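Local atomic coordinates of angiotensin-converting enzyme (Anopheles gambiae, PDB entry 6S1Y), a protein that probably removes dipeptides from the C-terminal ends of peptides, as a zinc-dependent metallopeptidase of the angiotensin-converting enzyme family. Residues 387-392 with 502-507; 429-434 with 495-500; 434-439 with 464-469; 485-488 with 493-496. All blocks are in the same frame, centred on the assembly; numbering follows the deposited sequence.

Interaction 1 (387-392 with 502-507); sequences VGDVLS and VIQFQF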
# COMPACT_ATOMS: atom_id res chain seq x y z
N VAL A 387 -2.70 7.94 -5.69
CA VAL A 387 -2.80 9.40 -5.75
C VAL A 387 -1.60 10.06 -5.07
O VAL A 387 -0.92 10.91 -5.65
CB VAL A 387 -4.11 9.89 -5.12
CG1 VAL A 387 -4.09 11.41 -5.04
CG2 VAL A 387 -5.31 9.39 -5.92
N GLY A 388 -1.38 9.75 -3.79
CA GLY A 388 -0.29 10.36 -3.07
C GLY A 388 1.07 9.97 -3.63
O GLY A 388 2.02 10.76 -3.60
N ASP A 389 1.19 8.74 -4.14
CA ASP A 389 2.47 8.30 -4.70
C ASP A 389 2.85 9.11 -5.93
O ASP A 389 4.04 9.36 -6.17
CB ASP A 389 2.41 6.80 -5.01
CG ASP A 389 2.51 5.93 -3.75
OD1 ASP A 389 2.61 6.48 -2.61
OD2 ASP A 389 2.47 4.68 -3.91
N VAL A 390 1.87 9.57 -6.71
CA VAL A 390 2.18 10.45 -7.84
C VAL A 390 2.86 11.72 -7.35
O VAL A 390 3.88 12.15 -7.89
CB VAL A 390 0.91 10.77 -8.65
CG1 VAL A 390 1.17 11.92 -9.61
CG2 VAL A 390 0.44 9.52 -9.42
N LEU A 391 2.32 12.32 -6.28
CA LEU A 391 3.01 13.47 -5.71
C LEU A 391 4.41 13.07 -5.24
O LEU A 391 5.37 13.81 -5.46
CB LEU A 391 2.23 14.08 -4.54
CG LEU A 391 0.83 14.66 -4.79
CD1 LEU A 391 0.53 15.80 -3.81
CD2 LEU A 391 0.67 15.10 -6.20
N SER A 392 4.53 11.92 -4.57
CA SER A 392 5.83 11.51 -4.05
C SER A 392 6.85 11.36 -5.17
O SER A 392 8.04 11.60 -4.94
CB SER A 392 5.72 10.20 -3.28
OG SER A 392 5.07 10.41 -2.04
N VAL A 502 2.01 0.29 -10.81
CA VAL A 502 2.01 0.40 -12.26
C VAL A 502 1.37 1.72 -12.72
O VAL A 502 2.00 2.53 -13.42
CB VAL A 502 1.27 -0.79 -12.89
CG1 VAL A 502 1.25 -0.63 -14.42
CG2 VAL A 502 1.89 -2.11 -12.47
N ILE A 503 0.11 1.95 -12.35
CA ILE A 503 -0.62 3.07 -12.97
C ILE A 503 -0.10 4.41 -12.48
O ILE A 503 -0.22 5.42 -13.19
CB ILE A 503 -2.14 3.01 -12.73
CG1 ILE A 503 -2.49 3.26 -11.26
CG2 ILE A 503 -2.68 1.68 -13.19
CD1 ILE A 503 -3.96 3.09 -10.97
N GLN A 504 0.48 4.47 -11.28
CA GLN A 504 0.97 5.76 -10.83
C GLN A 504 1.99 6.34 -11.81
O GLN A 504 2.15 7.57 -11.88
CB GLN A 504 1.55 5.68 -9.42
CG GLN A 504 2.91 5.00 -9.30
CD GLN A 504 3.36 4.90 -7.82
OE1 GLN A 504 4.38 5.44 -7.43
NE2 GLN A 504 2.58 4.20 -7.01
N PHE A 505 2.70 5.49 -12.56
CA PHE A 505 3.65 6.05 -13.53
C PHE A 505 2.92 6.52 -14.79
O PHE A 505 3.39 7.45 -15.46
CB PHE A 505 4.75 5.03 -13.85
CG PHE A 505 5.66 4.76 -12.67
CD1 PHE A 505 5.37 3.76 -11.74
CD2 PHE A 505 6.80 5.52 -12.47
CE1 PHE A 505 6.20 3.54 -10.65
CE2 PHE A 505 7.63 5.30 -11.37
CZ PHE A 505 7.32 4.32 -10.47
N GLN A 506 1.78 5.90 -15.11
CA GLN A 506 0.92 6.43 -16.17
C GLN A 506 0.36 7.80 -15.77
O GLN A 506 0.37 8.73 -16.57
CB GLN A 506 -0.19 5.44 -16.47
CG GLN A 506 0.32 4.10 -16.96
CD GLN A 506 -0.77 3.12 -17.27
OE1 GLN A 506 -1.02 2.17 -16.51
NE2 GLN A 506 -1.43 3.32 -18.40
N PHE A 507 -0.11 7.93 -14.53
CA PHE A 507 -0.62 9.21 -14.03
C PHE A 507 0.50 10.25 -14.00
O PHE A 507 0.32 11.40 -14.44
CB PHE A 507 -1.20 9.03 -12.63
CG PHE A 507 -2.43 8.14 -12.56
CD1 PHE A 507 -3.16 7.83 -13.69
CD2 PHE A 507 -2.87 7.65 -11.35
CE1 PHE A 507 -4.30 7.05 -13.61
CE2 PHE A 507 -4.01 6.86 -11.25
CZ PHE A 507 -4.73 6.56 -12.38

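Interaction 2 (429-434 with 495-500); sequences LVFLPF and LRYFVS. With KSN ((2~{S})-2-[[(4~{S})-4-azanyl-5-oxidanyl-5-oxidanylidene-pentanoyl]amino]pentanedioic acid), chain H.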
# COMPACT_ATOMS: atom_id res chain seq x y z
N LEU A 429 10.83 -0.09 -7.47
CA LEU A 429 10.71 -1.19 -8.41
C LEU A 429 10.61 -2.52 -7.68
O LEU A 429 9.83 -3.38 -8.08
CB LEU A 429 11.87 -1.19 -9.40
CG LEU A 429 11.73 -2.30 -10.42
CD1 LEU A 429 10.58 -2.01 -11.37
CD2 LEU A 429 13.01 -2.47 -11.18
N VAL A 430 11.40 -2.72 -6.62
CA VAL A 430 11.42 -4.01 -5.94
C VAL A 430 10.09 -4.35 -5.28
O VAL A 430 9.86 -5.52 -4.90
CB VAL A 430 12.54 -4.07 -4.89
CG1 VAL A 430 13.89 -3.73 -5.52
CG2 VAL A 430 12.25 -3.15 -3.75
N PHE A 431 9.22 -3.37 -5.09
CA PHE A 431 7.96 -3.60 -4.37
C PHE A 431 6.95 -4.38 -5.22
O PHE A 431 6.12 -5.12 -4.67
CB PHE A 431 7.42 -2.23 -3.91
CG PHE A 431 6.06 -2.28 -3.29
CD1 PHE A 431 5.90 -2.61 -1.97
CD2 PHE A 431 4.95 -1.95 -4.04
CE1 PHE A 431 4.65 -2.66 -1.40
CE2 PHE A 431 3.69 -2.01 -3.48
CZ PHE A 431 3.55 -2.37 -2.16
N LEU A 432 7.01 -4.26 -6.52
CA LEU A 432 6.00 -4.92 -7.36
C LEU A 432 6.00 -6.43 -7.22
O LEU A 432 4.93 -6.99 -6.95
CB LEU A 432 6.20 -4.48 -8.82
CG LEU A 432 5.74 -3.03 -8.99
CD1 LEU A 432 6.67 -2.26 -9.84
CD2 LEU A 432 4.35 -2.99 -9.60
N PRO A 433 7.12 -7.13 -7.34
CA PRO A 433 7.09 -8.57 -7.05
C PRO A 433 6.60 -8.88 -5.66
O PRO A 433 5.89 -9.87 -5.46
CB PRO A 433 8.55 -9.01 -7.26
CG PRO A 433 9.16 -7.89 -8.14
CD PRO A 433 8.46 -6.65 -7.73
N PHE A 434 6.97 -8.08 -4.66
CA PHE A 434 6.46 -8.31 -3.32
C PHE A 434 4.94 -8.23 -3.31
O PHE A 434 4.27 -9.13 -2.81
CB PHE A 434 7.04 -7.29 -2.35
CG PHE A 434 6.44 -7.37 -0.97
CD1 PHE A 434 6.94 -8.26 -0.03
CD2 PHE A 434 5.40 -6.55 -0.62
CE1 PHE A 434 6.41 -8.33 1.23
CE2 PHE A 434 4.85 -6.61 0.64
CZ PHE A 434 5.36 -7.50 1.57
N LEU A 495 -3.47 -6.32 -3.69
CA LEU A 495 -3.27 -6.05 -5.11
C LEU A 495 -3.46 -4.57 -5.44
O LEU A 495 -2.87 -4.08 -6.41
CB LEU A 495 -4.21 -6.91 -5.95
CG LEU A 495 -3.85 -6.86 -7.44
CD1 LEU A 495 -2.73 -7.83 -7.74
CD2 LEU A 495 -5.06 -7.15 -8.32
N ARG A 496 -4.25 -3.85 -4.64
CA ARG A 496 -4.35 -2.39 -4.82
C ARG A 496 -2.97 -1.74 -4.97
O ARG A 496 -2.81 -0.79 -5.75
CB ARG A 496 -5.08 -1.77 -3.62
CG ARG A 496 -4.48 -2.10 -2.26
CD ARG A 496 -5.38 -1.65 -1.11
NE ARG A 496 -6.66 -2.35 -1.08
CZ ARG A 496 -7.65 -2.06 -0.22
NH1 ARG A 496 -7.48 -1.10 0.66
NH2 ARG A 496 -8.80 -2.73 -0.26
N TYR A 497 -1.97 -2.22 -4.21
CA TYR A 497 -0.66 -1.57 -4.24
C TYR A 497 0.12 -1.96 -5.49
O TYR A 497 0.83 -1.14 -6.08
CB TYR A 497 0.12 -1.88 -2.96
CG TYR A 497 -0.62 -1.49 -1.69
CD1 TYR A 497 -0.64 -0.17 -1.22
CD2 TYR A 497 -1.29 -2.45 -0.94
CE1 TYR A 497 -1.31 0.17 -0.06
CE2 TYR A 497 -1.98 -2.11 0.21
CZ TYR A 497 -1.99 -0.80 0.64
OH TYR A 497 -2.65 -0.47 1.80
N PHE A 498 -0.03 -3.20 -5.95
CA PHE A 498 0.55 -3.59 -7.23
C PHE A 498 0.00 -2.72 -8.36
O PHE A 498 0.76 -2.16 -9.18
CB PHE A 498 0.27 -5.08 -7.50
CG PHE A 498 0.89 -5.59 -8.77
CD1 PHE A 498 0.27 -5.38 -10.00
CD2 PHE A 498 2.10 -6.26 -8.74
CE1 PHE A 498 0.86 -5.85 -11.18
CE2 PHE A 498 2.68 -6.73 -9.91
CZ PHE A 498 2.06 -6.52 -11.13
N VAL A 499 -1.32 -2.60 -8.43
CA VAL A 499 -1.93 -1.78 -9.48
C VAL A 499 -1.46 -0.34 -9.36
O VAL A 499 -1.06 0.29 -10.35
CB VAL A 499 -3.47 -1.89 -9.39
CG1 VAL A 499 -4.14 -0.99 -10.40
CG2 VAL A 499 -3.88 -3.31 -9.64
N SER A 500 -1.46 0.21 -8.14
CA SER A 500 -0.96 1.56 -7.92
C SER A 500 0.45 1.74 -8.47
O SER A 500 0.76 2.77 -9.08
CB SER A 500 -0.95 1.87 -6.43
OG SER A 500 -0.24 3.08 -6.22
C10 KSN H . -5.88 0.50 5.79
C13 KSN H . -2.63 2.64 3.23
C17 KSN H . 2.86 -0.92 3.14
C02 KSN H . 2.53 0.27 2.23
C03 KSN H . 1.16 0.93 2.45
C04 KSN H . 0.49 0.69 3.79
C05 KSN H . 0.19 1.97 4.62
C07 KSN H . -2.37 1.72 4.46
C08 KSN H . -3.56 1.62 5.41
C09 KSN H . -4.77 0.90 4.79
N01 KSN H . 2.61 -0.13 0.82
N06 KSN H . -1.17 2.40 4.96
O11 KSN H . -5.61 0.43 7.03
O12 KSN H . -7.06 0.21 5.38
O14 KSN H . -2.42 3.87 3.36
O15 KSN H . -3.00 2.19 2.13
O16 KSN H . 1.11 2.60 5.05
O18 KSN H . 3.38 -0.67 4.27
O19 KSN H . 2.65 -2.12 2.84

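Interaction 3 (434-439 with 464-469); sequences FAYTLD and SRYSGV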
# COMPACT_ATOMS: atom_id res chain seq x y z
N PHE A 434 6.97 -8.08 -4.66
CA PHE A 434 6.46 -8.31 -3.32
C PHE A 434 4.94 -8.23 -3.31
O PHE A 434 4.27 -9.13 -2.81
CB PHE A 434 7.04 -7.29 -2.35
CG PHE A 434 6.44 -7.37 -0.97
CD1 PHE A 434 6.94 -8.26 -0.03
CD2 PHE A 434 5.40 -6.55 -0.62
CE1 PHE A 434 6.41 -8.33 1.23
CE2 PHE A 434 4.85 -6.61 0.64
CZ PHE A 434 5.36 -7.50 1.57
N ALA A 435 4.38 -7.11 -3.80
CA ALA A 435 2.93 -6.91 -3.74
C ALA A 435 2.21 -8.03 -4.48
O ALA A 435 1.21 -8.55 -4.00
CB ALA A 435 2.57 -5.55 -4.33
N TYR A 436 2.76 -8.45 -5.63
CA TYR A 436 2.19 -9.56 -6.39
C TYR A 436 2.09 -10.83 -5.54
O TYR A 436 1.05 -11.49 -5.52
CB TYR A 436 3.05 -9.82 -7.63
CG TYR A 436 2.63 -10.99 -8.49
CD1 TYR A 436 1.46 -10.96 -9.24
CD2 TYR A 436 3.44 -12.13 -8.60
CE1 TYR A 436 1.10 -12.04 -10.05
CE2 TYR A 436 3.09 -13.18 -9.40
CZ TYR A 436 1.92 -13.15 -10.12
OH TYR A 436 1.59 -14.23 -10.92
N THR A 437 3.17 -11.19 -4.84
CA THR A 437 3.18 -12.47 -4.12
C THR A 437 2.18 -12.49 -2.97
O THR A 437 1.71 -13.56 -2.59
CB THR A 437 4.57 -12.79 -3.57
OG1 THR A 437 5.01 -11.70 -2.77
CG2 THR A 437 5.57 -13.01 -4.68
N LEU A 438 1.86 -11.34 -2.38
CA LEU A 438 0.97 -11.36 -1.22
C LEU A 438 -0.45 -11.79 -1.61
O LEU A 438 -1.08 -12.58 -0.89
CB LEU A 438 0.93 -10.00 -0.55
CG LEU A 438 2.01 -9.66 0.47
CD1 LEU A 438 1.50 -8.57 1.39
CD2 LEU A 438 2.40 -10.89 1.27
N ASP A 439 -0.98 -11.27 -2.72
CA ASP A 439 -2.31 -11.72 -3.10
C ASP A 439 -2.29 -12.98 -3.94
O ASP A 439 -3.22 -13.78 -3.84
CB ASP A 439 -3.07 -10.58 -3.79
CG ASP A 439 -3.72 -9.63 -2.75
OD1 ASP A 439 -3.50 -9.85 -1.54
OD2 ASP A 439 -4.46 -8.68 -3.13
N SER A 464 10.40 -16.52 -2.53
CA SER A 464 11.68 -16.80 -3.17
C SER A 464 11.55 -16.74 -4.69
O SER A 464 12.37 -16.11 -5.36
CB SER A 464 12.20 -18.17 -2.71
OG SER A 464 13.40 -18.52 -3.37
N ARG A 465 10.50 -17.34 -5.24
CA ARG A 465 10.39 -17.39 -6.70
C ARG A 465 10.34 -16.00 -7.31
O ARG A 465 11.05 -15.69 -8.27
CB ARG A 465 9.16 -18.20 -7.12
CG ARG A 465 8.83 -18.04 -8.60
CD ARG A 465 8.12 -19.26 -9.20
NE ARG A 465 7.82 -19.02 -10.61
CZ ARG A 465 8.69 -19.17 -11.61
NH1 ARG A 465 8.32 -18.93 -12.86
NH2 ARG A 465 9.93 -19.57 -11.37
N TYR A 466 9.52 -15.12 -6.76
CA TYR A 466 9.31 -13.84 -7.41
C TYR A 466 10.18 -12.72 -6.86
O TYR A 466 10.46 -11.77 -7.61
CB TYR A 466 7.83 -13.47 -7.34
CG TYR A 466 6.99 -14.43 -8.16
CD1 TYR A 466 6.95 -14.33 -9.55
CD2 TYR A 466 6.28 -15.46 -7.56
CE1 TYR A 466 6.20 -15.22 -10.31
CE2 TYR A 466 5.54 -16.36 -8.32
CZ TYR A 466 5.51 -16.22 -9.68
OH TYR A 466 4.78 -17.11 -10.44
N SER A 467 10.67 -12.81 -5.61
CA SER A 467 11.49 -11.73 -5.07
C SER A 467 12.92 -12.14 -4.80
O SER A 467 13.76 -11.27 -4.63
CB SER A 467 10.90 -11.18 -3.77
OG SER A 467 9.70 -10.49 -4.02
N GLY A 468 13.20 -13.44 -4.75
CA GLY A 468 14.57 -13.86 -4.52
C GLY A 468 15.10 -13.45 -3.17
O GLY A 468 16.27 -13.07 -3.06
N VAL A 469 14.26 -13.51 -2.13
CA VAL A 469 14.66 -13.25 -0.75
C VAL A 469 14.16 -14.40 0.11
O VAL A 469 13.22 -15.11 -0.26
CB VAL A 469 14.13 -11.90 -0.21
CG1 VAL A 469 14.54 -10.78 -1.12
CG2 VAL A 469 12.63 -11.93 -0.05

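Interaction 4 (485-488 with 493-496); sequences KYHV and EYLR. With KSN ((2~{S})-2-[[(4~{S})-4-azanyl-5-oxidanyl-5-oxidanylidene-pentanoyl]amino]pentanedioic acid), chain H.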
# COMPACT_ATOMS: atom_id res chain seq x y z
N LYS A 485 2.66 -9.64 8.50
CA LYS A 485 2.51 -8.47 7.64
C LYS A 485 1.14 -7.87 7.91
O LYS A 485 0.13 -8.60 7.91
CB LYS A 485 2.66 -8.86 6.17
CG LYS A 485 2.36 -7.78 5.17
CD LYS A 485 3.33 -6.62 5.27
CE LYS A 485 2.89 -5.46 4.39
NZ LYS A 485 3.57 -4.15 4.76
N TYR A 486 1.10 -6.55 8.17
CA TYR A 486 -0.10 -5.90 8.67
C TYR A 486 -1.32 -6.31 7.87
O TYR A 486 -2.32 -6.76 8.42
CB TYR A 486 0.04 -4.36 8.65
CG TYR A 486 -1.27 -3.67 9.04
CD1 TYR A 486 -1.71 -3.65 10.36
CD2 TYR A 486 -2.09 -3.09 8.08
CE1 TYR A 486 -2.92 -3.05 10.72
CE2 TYR A 486 -3.31 -2.49 8.44
CZ TYR A 486 -3.71 -2.47 9.76
OH TYR A 486 -4.90 -1.89 10.15
N HIS A 487 -1.26 -6.14 6.54
CA HIS A 487 -2.45 -6.30 5.70
C HIS A 487 -3.00 -7.72 5.72
O HIS A 487 -4.17 -7.92 5.38
CB HIS A 487 -2.14 -5.89 4.27
CG HIS A 487 -1.65 -4.48 4.15
ND1 HIS A 487 -0.50 -4.06 4.76
CD2 HIS A 487 -2.17 -3.40 3.53
CE1 HIS A 487 -0.32 -2.77 4.52
NE2 HIS A 487 -1.33 -2.35 3.77
N VAL A 488 -2.19 -8.70 6.10
CA VAL A 488 -2.69 -10.06 6.23
C VAL A 488 -3.48 -10.20 7.53
O VAL A 488 -4.62 -10.68 7.52
CB VAL A 488 -1.53 -11.06 6.15
CG1 VAL A 488 -2.02 -12.47 6.40
CG2 VAL A 488 -0.84 -11.01 4.78
N GLU A 493 -6.95 -6.23 1.30
CA GLU A 493 -6.49 -6.62 -0.03
C GLU A 493 -5.20 -5.88 -0.37
O GLU A 493 -5.04 -4.71 -0.03
CB GLU A 493 -7.60 -6.29 -1.03
CG GLU A 493 -7.40 -6.85 -2.41
CD GLU A 493 -6.86 -5.81 -3.37
OE1 GLU A 493 -6.28 -4.81 -2.92
OE2 GLU A 493 -7.03 -6.02 -4.59
N TYR A 494 -4.26 -6.58 -1.03
CA TYR A 494 -2.96 -5.97 -1.31
C TYR A 494 -2.69 -5.72 -2.78
O TYR A 494 -1.78 -4.95 -3.11
CB TYR A 494 -1.81 -6.83 -0.76
CG TYR A 494 -0.59 -6.03 -0.31
CD1 TYR A 494 -0.58 -5.36 0.90
CD2 TYR A 494 0.56 -5.96 -1.10
CE1 TYR A 494 0.52 -4.64 1.31
CE2 TYR A 494 1.66 -5.26 -0.70
CZ TYR A 494 1.63 -4.59 0.51
OH TYR A 494 2.74 -3.89 0.88
N LEU A 495 -3.47 -6.32 -3.69
CA LEU A 495 -3.27 -6.05 -5.11
C LEU A 495 -3.46 -4.57 -5.44
O LEU A 495 -2.87 -4.08 -6.41
CB LEU A 495 -4.21 -6.91 -5.95
CG LEU A 495 -3.85 -6.86 -7.44
CD1 LEU A 495 -2.73 -7.83 -7.74
CD2 LEU A 495 -5.06 -7.15 -8.32
N ARG A 496 -4.25 -3.85 -4.64
CA ARG A 496 -4.35 -2.39 -4.82
C ARG A 496 -2.97 -1.74 -4.97
O ARG A 496 -2.81 -0.79 -5.75
CB ARG A 496 -5.08 -1.77 -3.62
CG ARG A 496 -4.48 -2.10 -2.26
CD ARG A 496 -5.38 -1.65 -1.11
NE ARG A 496 -6.66 -2.35 -1.08
CZ ARG A 496 -7.65 -2.06 -0.22
NH1 ARG A 496 -7.48 -1.10 0.66
NH2 ARG A 496 -8.80 -2.73 -0.26
C10 KSN H . -5.88 0.50 5.79
C13 KSN H . -2.63 2.64 3.23
C17 KSN H . 2.86 -0.92 3.14
C02 KSN H . 2.53 0.27 2.23
C03 KSN H . 1.16 0.93 2.45
C04 KSN H . 0.49 0.69 3.79
C05 KSN H . 0.19 1.97 4.62
C07 KSN H . -2.37 1.72 4.46
C08 KSN H . -3.56 1.62 5.41
C09 KSN H . -4.77 0.90 4.79
N01 KSN H . 2.61 -0.13 0.82
N06 KSN H . -1.17 2.40 4.96
O11 KSN H . -5.61 0.43 7.03
O12 KSN H . -7.06 0.21 5.38
O14 KSN H . -2.42 3.87 3.36
O15 KSN H . -3.00 2.19 2.13
O16 KSN H . 1.11 2.60 5.05
O18 KSN H . 3.38 -0.67 4.27
O19 KSN H . 2.65 -2.12 2.84

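Interaction 1 (387-392 with 502-507)
Q504 carries its CG between the backbone N and the carbonyl carbon (chi1 74°), and its chain runs extended to D389, whose CG stands anti to the carbonyl carbon (chi1 -75°). The amide NE2 of Q504 donates to OD2 of D389 at 3.1 Å. The bond is bent, 149° at the hydrogen; it meets the anti lone pair of OD2, and the acceptor is tilted out of the amide plane. The amide also lies against the methylene of D389, with OE1 of Q504 3.4 Å from CB of D389. The same NE2 gives a weak bond to the backbone O of S500, one turn earlier. OD1 of D389 accepts from ND1 of H357, a zinc ligand; D389 is thus a second-shell carboxylate that probably helps to orient this histidine of the HExxH helix in this metallopeptidase fold, and Q504 stands one step behind it. The axes of segments 387-392 and 502-507, on helices 381-395 and 495-514, approach to 9.1 Å. V390 packs against Q504 and F507: its CG2 lies 3.6 Å from CB of F507, near the plane of the F507 ring at its edge, and 3.6 Å from the backbone O of Q504. F507 in turn meets F383 edge-to-face.

Interaction 2 (429-434 with 495-500)
Apolar packing joins F431 to Y497 and L432 to F498. The F431 ring points its far edge at Y497, with CZ of F431 3.6 Å from CB of Y497, which lies near the plane of that ring. Its CG is anti to the backbone N (chi1 173°), a torsion that sends the ring from its helix toward the ligand pocket. One CH-pi contact accompanies this packing: the methyl CD2 of L432 sits over a face of the F498 ring, 4.2 Å from the ring centroid and offset toward the rim. The same ring approaches the backbone, with CD2 of F498 3.4 Å from O of L432, this oxygen lying at the ring edge, in its plane. F498 is thereby met on a face and at an edge by one residue.

Polar contact is made with the bound gamma-glutamyl ligand. OH of Y497 donates to O15 of KSN at 2.7 Å, and this oxygen lies in the plane of the tyrosine ring, while the amine N01 lies over one ring face. N01 is also 3.8 Å from CZ of F431, so the amine end passes beside both rings. The nearest side-chain atom of Y497 is about 4 Å from the zinc ion.

The contact sets the start of helix 431-447 against the first turns of helix 495-514; helix 203-233 packs on F498 through V207, and helix 381-395 meets Y497 and S500 through E385.

Interaction 3 (434-439 with 464-469)
Helix 431-447 packs against the C-terminal end of helix 455-467, in the largely helical fold of this peptidase family, and the join is made chiefly by a T-shaped tyrosine pair. Y436 turns its edge to the face of Y466, with ring centroids 5.2 Å apart and planes at 78°. The touching atom is CE2 of Y436, which stands over the centre of the Y466 ring and is 3.8 Å from CE1 of Y466. On the opposite face of that ring lies CG of R465. T437 lies alongside Y466, the two side chains running in opposite senses, with CG2 of T437 3.5 Å from CB of Y466. The methyl faces Y466 because OG1 of T437 takes the position between the backbone N and the carbonyl carbon (chi1 55°), where it donates to O of F434 at 2.7 Å. That carbonyl also accepts from N of L438. S467 brings OG to 3.7 Å from N of F434, but its hydroxyl is hydrogen-bonded to R463; G468, with positive phi, ends the helix. OH of Y436 bonds to D208 of helix 203-233. Between the segments mainly the aromatic pair and threonine methyl touch, so shape and dispersion rather than polar bonding hold them.

Interaction 4 (485-488 with 493-496)
The H487 ring is covered on both faces: CE1 of Y494 lies over the centre of one, and CD2 of Y486 covers the other, offset toward the rim. At the imidazole edge, in its plane, is C04 of the bound ligand KSN. Y494 meets H487 edge-to-face, the ring planes being 90° apart and the centroids 4.8 Å; CD1 of Y494 comes to 3.5 Å from CG of H487. The edge of Y494 also carries O19 of KSN in its plane.

That carboxylate oxygen is gripped twice. OH of Y494 donates to O19 of KSN at 2.6 Å, and NZ of K485 donates to the same O19 at 2.9 Å. K485 reaches it with a chain bent at chi2 (65°), crossing Y494 at about a right angle, so that CE of K485 passes 3.8 Å from OH of Y494. Q255 accepts from NZ and also bonds the ligand. The lysine and tyrosine hold the carboxylate beside the amine N01, consistent with the site that receives the C-terminal carboxylate of peptides in relatives.

E493 caps the following helix: its OE1 accepts from N of R496 at 2.8 Å and forms a salt bridge with NE of R496 at 3.1 Å, the two donors arriving from opposite faces of the carboxylate. The H487-Y494 pair and the shared ligand oxygen join helix 486-489 to the start of helix 495-514, beside helix 431-447, whose A435, L438 and R442 touch Y494.

Overall arrangement
Helix 495-514 ties interactions 1, 2 and 4 together, and helix 431-447 carries segments of both interactions 2 and 3, with F434 common to them. Interactions 2 and 4 bind different carboxylates of KSN, through O15 and O19, and meet where OH of Y497 lies 3.0 Å from NE2 of H487, a probable hydrogen bond. D439 of interaction 3 receives the backbone N of L495 at its OD2, 2.6 Å away, and that of Y494, and probably helps to hold the chain leading into the helix that carries Y497. Interaction 1 lies farther down the same helix, its centre 12 Å from that of interaction 2, and near the zinc site, the side chain of D389 being about 7 Å from the zinc ion.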